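CurM Sulfotransferase (Moorea producta, PDB 4GBM) probably transfers a sulfuryl group from the donor PAPS to a polyketide intermediate in curacin biosynthesis, activating it for later processing. Local coordinates at residues F59-M72 with L81-V95. The protein carries 2 engineered substitutions. Numbering follows the deposited sequence.
Sequences FSPPELHLLPFNTM and LSYLGEGLQKTFMEV. With ZN (zinc ion), chain F; ZN (zinc ion), chain B; SO4 (sulfate ion), chain Q.
Phe59 meets Thr91 and Val95 where edge strand 58-59 of the parallel sheet in this P-loop-type sulfotransferase fold runs into a loop, a worked example of a proline-rich segment laid along the first turns of a helix, 87-96. With CG anti to the backbone N (chi1 -177°), the ring comes in obliquely: Phe59 CE1 lies 3.5 Å from Thr91 CG2, and CE2 reaches Val95 CG1. Thr91 OG1 points back down its own helix and donates to Gly87 O from above the carbonyl plane, while Thr91 N reaches that oxygen from the opposite face. Pro61 CB, 3.3 Å from Thr91 OG1, and Leu64 CD2 cover this buried bond. With alanine at Thr91, Phe59 would probably face a gap where CG2 sat, and Gly87 O would lose its hydroxyl donor. Gly87 CA makes CA-H...O contacts to Glu63 O (3.5 Å) and Pro62 O; a CB here would run into both oxygens. Leu64 CD2 packs on Leu88 CD1, and Met72 CE meets Leu88 CD2 tip to tip.

Toward Gly85 the packing gives way to water. One water lies 2.9 Å from each of Glu63 O and Gly85 O and accepts from Leu88 N; a second links Glu63 O to Gly87 N. Partly exposed Leu81 sets CD1 over one face of the His65 imidazole, opposite Glu63 CB; His65 NE2 bonds to Ser266, and His65 ND1 binds a zinc ion at 2.1 Å.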
# COMPACT_ATOMS: atom_id res chain seq x y z
N PHE A 59 -1.93 13.56 0.14
CA PHE A 59 -1.53 13.25 -1.22
C PHE A 59 -1.20 11.77 -1.25
O PHE A 59 -0.29 11.33 -0.55
CB PHE A 59 -0.31 14.07 -1.65
CG PHE A 59 0.09 13.83 -3.07
CD1 PHE A 59 1.06 12.88 -3.38
CD2 PHE A 59 -0.52 14.52 -4.11
CE1 PHE A 59 1.43 12.63 -4.70
CE2 PHE A 59 -0.16 14.29 -5.44
CZ PHE A 59 0.82 13.34 -5.73
N SER A 60 -1.95 11.01 -2.04
CA SER A 60 -1.92 9.55 -1.94
C SER A 60 -1.79 8.90 -3.33
O SER A 60 -2.80 8.57 -3.96
CB SER A 60 -3.19 9.08 -1.22
OG SER A 60 -3.16 7.70 -0.93
N PRO A 61 -0.54 8.75 -3.81
CA PRO A 61 -0.29 8.29 -5.18
C PRO A 61 -0.17 6.77 -5.32
O PRO A 61 -0.07 6.07 -4.31
CB PRO A 61 1.07 8.93 -5.49
CG PRO A 61 1.79 8.90 -4.18
CD PRO A 61 0.70 9.18 -3.14
N PRO A 62 -0.14 6.26 -6.57
CA PRO A 62 0.31 4.88 -6.79
C PRO A 62 1.74 4.72 -6.28
O PRO A 62 2.44 5.73 -6.07
CB PRO A 62 0.28 4.73 -8.32
CG PRO A 62 -0.55 5.87 -8.83
CD PRO A 62 -0.38 6.98 -7.84
N GLU A 63 2.16 3.47 -6.10
CA GLU A 63 3.46 3.14 -5.51
C GLU A 63 4.63 3.95 -6.07
O GLU A 63 4.86 3.98 -7.28
CB GLU A 63 3.74 1.64 -5.66
CG GLU A 63 3.01 0.73 -4.66
CD GLU A 63 1.56 0.39 -5.02
OE1 GLU A 63 1.02 0.83 -6.07
OE2 GLU A 63 0.94 -0.34 -4.21
N LEU A 64 5.38 4.57 -5.16
CA LEU A 64 6.52 5.40 -5.54
C LEU A 64 7.80 4.58 -5.72
O LEU A 64 8.72 5.02 -6.42
CB LEU A 64 6.76 6.49 -4.50
CG LEU A 64 5.62 7.50 -4.30
CD1 LEU A 64 5.88 8.36 -3.07
CD2 LEU A 64 5.42 8.36 -5.55
N HIS A 65 7.86 3.41 -5.09
CA HIS A 65 9.05 2.54 -5.16
C HIS A 65 10.36 3.26 -4.77
O HIS A 65 11.41 3.05 -5.39
CB HIS A 65 9.19 1.88 -6.55
CG HIS A 65 7.91 1.27 -7.06
ND1 HIS A 65 7.41 0.08 -6.57
CD2 HIS A 65 7.04 1.68 -8.01
CE1 HIS A 65 6.30 -0.22 -7.20
NE2 HIS A 65 6.04 0.74 -8.07
N LEU A 66 10.28 4.08 -3.73
CA LEU A 66 11.45 4.81 -3.22
C LEU A 66 12.05 4.12 -1.99
O LEU A 66 13.25 3.86 -1.94
CB LEU A 66 11.07 6.25 -2.88
CG LEU A 66 10.70 7.19 -4.03
CD1 LEU A 66 10.16 8.49 -3.48
CD2 LEU A 66 11.89 7.45 -4.95
N LEU A 67 11.19 3.80 -1.02
CA LEU A 67 11.62 3.29 0.29
C LEU A 67 12.63 2.13 0.27
O LEU A 67 13.52 2.09 1.13
CB LEU A 67 10.41 2.95 1.17
CG LEU A 67 10.67 2.79 2.68
CD1 LEU A 67 11.20 4.09 3.30
CD2 LEU A 67 9.40 2.33 3.36
N PRO A 68 12.52 1.18 -0.69
CA PRO A 68 13.49 0.08 -0.68
C PRO A 68 14.93 0.43 -1.09
O PRO A 68 15.83 -0.40 -0.93
CB PRO A 68 12.90 -0.91 -1.70
CG PRO A 68 11.46 -0.54 -1.82
CD PRO A 68 11.45 0.94 -1.68
N PHE A 69 15.16 1.65 -1.59
CA PHE A 69 16.45 2.01 -2.19
C PHE A 69 17.16 3.15 -1.46
O PHE A 69 16.52 3.99 -0.83
CB PHE A 69 16.27 2.38 -3.66
CG PHE A 69 15.54 1.34 -4.45
CD1 PHE A 69 16.19 0.16 -4.82
CD2 PHE A 69 14.21 1.51 -4.80
CE1 PHE A 69 15.52 -0.82 -5.54
CE2 PHE A 69 13.53 0.54 -5.53
CZ PHE A 69 14.19 -0.63 -5.89
N ASN A 70 18.49 3.18 -1.55
CA ASN A 70 19.26 4.27 -0.94
C ASN A 70 19.45 5.47 -1.86
O ASN A 70 19.44 6.61 -1.40
CB ASN A 70 20.62 3.76 -0.44
CG ASN A 70 20.49 2.82 0.74
OD1 ASN A 70 19.68 3.04 1.65
ND2 ASN A 70 21.30 1.77 0.75
N THR A 71 19.63 5.21 -3.15
CA THR A 71 19.90 6.27 -4.13
C THR A 71 19.07 6.07 -5.39
O THR A 71 18.61 4.97 -5.67
CB THR A 71 21.38 6.31 -4.55
OG1 THR A 71 21.69 5.12 -5.28
CG2 THR A 71 22.31 6.46 -3.34
N MET A 72 18.89 7.15 -6.16
CA MET A 72 18.09 7.09 -7.38
C MET A 72 18.69 6.23 -8.49
O MET A 72 17.95 5.65 -9.29
CB MET A 72 17.75 8.49 -7.88
CG MET A 72 16.73 9.21 -7.02
SD MET A 72 15.12 8.38 -6.97
CE MET A 72 14.41 8.91 -8.53
N LEU A 81 9.33 -4.02 -12.80
CA LEU A 81 7.94 -4.29 -12.44
C LEU A 81 7.16 -4.88 -13.62
O LEU A 81 7.44 -4.54 -14.77
CB LEU A 81 7.26 -3.01 -11.95
CG LEU A 81 7.90 -2.23 -10.80
CD1 LEU A 81 7.34 -0.82 -10.75
CD2 LEU A 81 7.73 -2.93 -9.45
N SER A 82 6.18 -5.73 -13.31
CA SER A 82 5.34 -6.38 -14.32
C SER A 82 4.55 -5.36 -15.16
O SER A 82 4.37 -5.54 -16.36
CB SER A 82 4.37 -7.35 -13.65
OG SER A 82 5.05 -8.48 -13.12
N TYR A 83 4.09 -4.31 -14.50
CA TYR A 83 3.40 -3.22 -15.17
C TYR A 83 4.27 -1.96 -15.12
O TYR A 83 5.44 -2.03 -14.73
CB TYR A 83 2.02 -3.01 -14.55
CG TYR A 83 1.13 -4.23 -14.70
CD1 TYR A 83 0.34 -4.42 -15.84
CD2 TYR A 83 1.08 -5.21 -13.70
CE1 TYR A 83 -0.47 -5.54 -15.99
CE2 TYR A 83 0.28 -6.34 -13.84
CZ TYR A 83 -0.50 -6.49 -14.98
OH TYR A 83 -1.29 -7.60 -15.12
N LEU A 84 3.72 -0.82 -15.51
CA LEU A 84 4.55 0.37 -15.75
C LEU A 84 5.04 1.10 -14.50
O LEU A 84 6.10 1.73 -14.52
CB LEU A 84 3.86 1.33 -16.74
CG LEU A 84 3.43 0.73 -18.08
CD1 LEU A 84 2.67 1.76 -18.90
CD2 LEU A 84 4.60 0.16 -18.89
N GLY A 85 4.28 1.02 -13.40
CA GLY A 85 4.72 1.57 -12.11
C GLY A 85 5.09 3.04 -12.14
O GLY A 85 6.12 3.46 -11.59
N GLU A 86 4.22 3.85 -12.74
CA GLU A 86 4.50 5.27 -12.94
C GLU A 86 4.04 6.18 -11.80
O GLU A 86 3.84 7.37 -12.02
CB GLU A 86 3.88 5.73 -14.26
CG GLU A 86 4.49 5.04 -15.47
CD GLU A 86 3.97 5.57 -16.79
OE1 GLU A 86 4.53 5.15 -17.82
OE2 GLU A 86 3.02 6.39 -16.81
N GLY A 87 3.88 5.62 -10.60
CA GLY A 87 3.50 6.41 -9.43
C GLY A 87 4.33 7.68 -9.28
O GLY A 87 3.79 8.77 -9.08
N LEU A 88 5.65 7.53 -9.38
CA LEU A 88 6.54 8.69 -9.24
C LEU A 88 6.38 9.68 -10.40
O LEU A 88 6.30 10.89 -10.17
CB LEU A 88 8.00 8.24 -9.09
CG LEU A 88 9.03 9.33 -8.74
CD1 LEU A 88 8.75 9.94 -7.35
CD2 LEU A 88 10.43 8.75 -8.79
N GLN A 89 6.31 9.16 -11.62
CA GLN A 89 6.07 9.99 -12.81
C GLN A 89 4.74 10.75 -12.70
O GLN A 89 4.69 11.95 -12.95
CB GLN A 89 6.11 9.14 -14.08
CG GLN A 89 6.16 9.92 -15.37
CD GLN A 89 6.15 9.03 -16.59
OE1 GLN A 89 5.14 8.89 -17.27
NE2 GLN A 89 7.29 8.40 -16.87
N LYS A 90 3.68 10.05 -12.31
CA LYS A 90 2.36 10.66 -12.12
C LYS A 90 2.36 11.70 -11.01
O LYS A 90 1.66 12.71 -11.10
CB LYS A 90 1.29 9.60 -11.86
CG LYS A 90 0.88 8.83 -13.10
CD LYS A 90 -0.17 7.77 -12.78
CE LYS A 90 -0.59 7.02 -14.03
NZ LYS A 90 -1.23 7.91 -15.04
N THR A 91 3.14 11.44 -9.95
CA THR A 91 3.24 12.38 -8.84
C THR A 91 3.77 13.73 -9.32
O THR A 91 3.15 14.76 -9.07
CB THR A 91 4.08 11.80 -7.68
OG1 THR A 91 3.35 10.74 -7.06
CG2 THR A 91 4.37 12.87 -6.64
N PHE A 92 4.91 13.72 -10.01
CA PHE A 92 5.47 14.97 -10.53
C PHE A 92 4.56 15.65 -11.56
O PHE A 92 4.50 16.87 -11.62
CB PHE A 92 6.89 14.76 -11.08
CG PHE A 92 7.94 14.62 -10.01
CD1 PHE A 92 8.18 15.65 -9.10
CD2 PHE A 92 8.71 13.47 -9.93
CE1 PHE A 92 9.15 15.52 -8.11
CE2 PHE A 92 9.69 13.33 -8.94
CZ PHE A 92 9.91 14.35 -8.04
N MET A 93 3.83 14.85 -12.34
CA MET A 93 2.83 15.38 -13.28
C MET A 93 1.74 16.17 -12.57
O MET A 93 1.39 17.26 -13.00
CB MET A 93 2.19 14.27 -14.10
CG MET A 93 3.12 13.53 -15.02
SD MET A 93 2.17 12.45 -16.10
CE MET A 93 3.08 10.92 -16.03
N GLU A 94 1.22 15.61 -11.47
CA GLU A 94 0.15 16.25 -10.70
C GLU A 94 0.64 17.52 -10.00
O GLU A 94 0.06 18.60 -10.18
CB GLU A 94 -0.40 15.29 -9.63
CG GLU A 94 -1.21 14.12 -10.16
CD GLU A 94 -2.61 14.49 -10.64
OE1 GLU A 94 -3.19 13.69 -11.40
OE2 GLU A 94 -3.14 15.56 -10.25
N VAL A 95 1.70 17.39 -9.22
CA VAL A 95 2.17 18.46 -8.33
C VAL A 95 2.86 19.61 -9.07
O VAL A 95 2.91 20.73 -8.56
CB VAL A 95 3.05 17.92 -7.16
CG1 VAL A 95 2.30 16.86 -6.37
CG2 VAL A 95 4.38 17.38 -7.67
ZN ZN F . 8.27 -1.31 -5.21
ZN ZN B . 3.60 6.04 -19.38
S SO4 Q . 8.84 6.30 -12.62
O1 SO4 Q . 9.65 6.70 -11.48
O2 SO4 Q . 8.88 4.84 -12.69
O3 SO4 Q . 7.46 6.72 -12.44
O4 SO4 Q . 9.44 6.88 -13.82
O HOH W 1 6.74 5.05 -9.26
O HOH W 2 3.65 2.95 -9.38
O HOH W 3 3.24 8.00 -19.46
O HOH W 4 7.23 -3.15 -5.58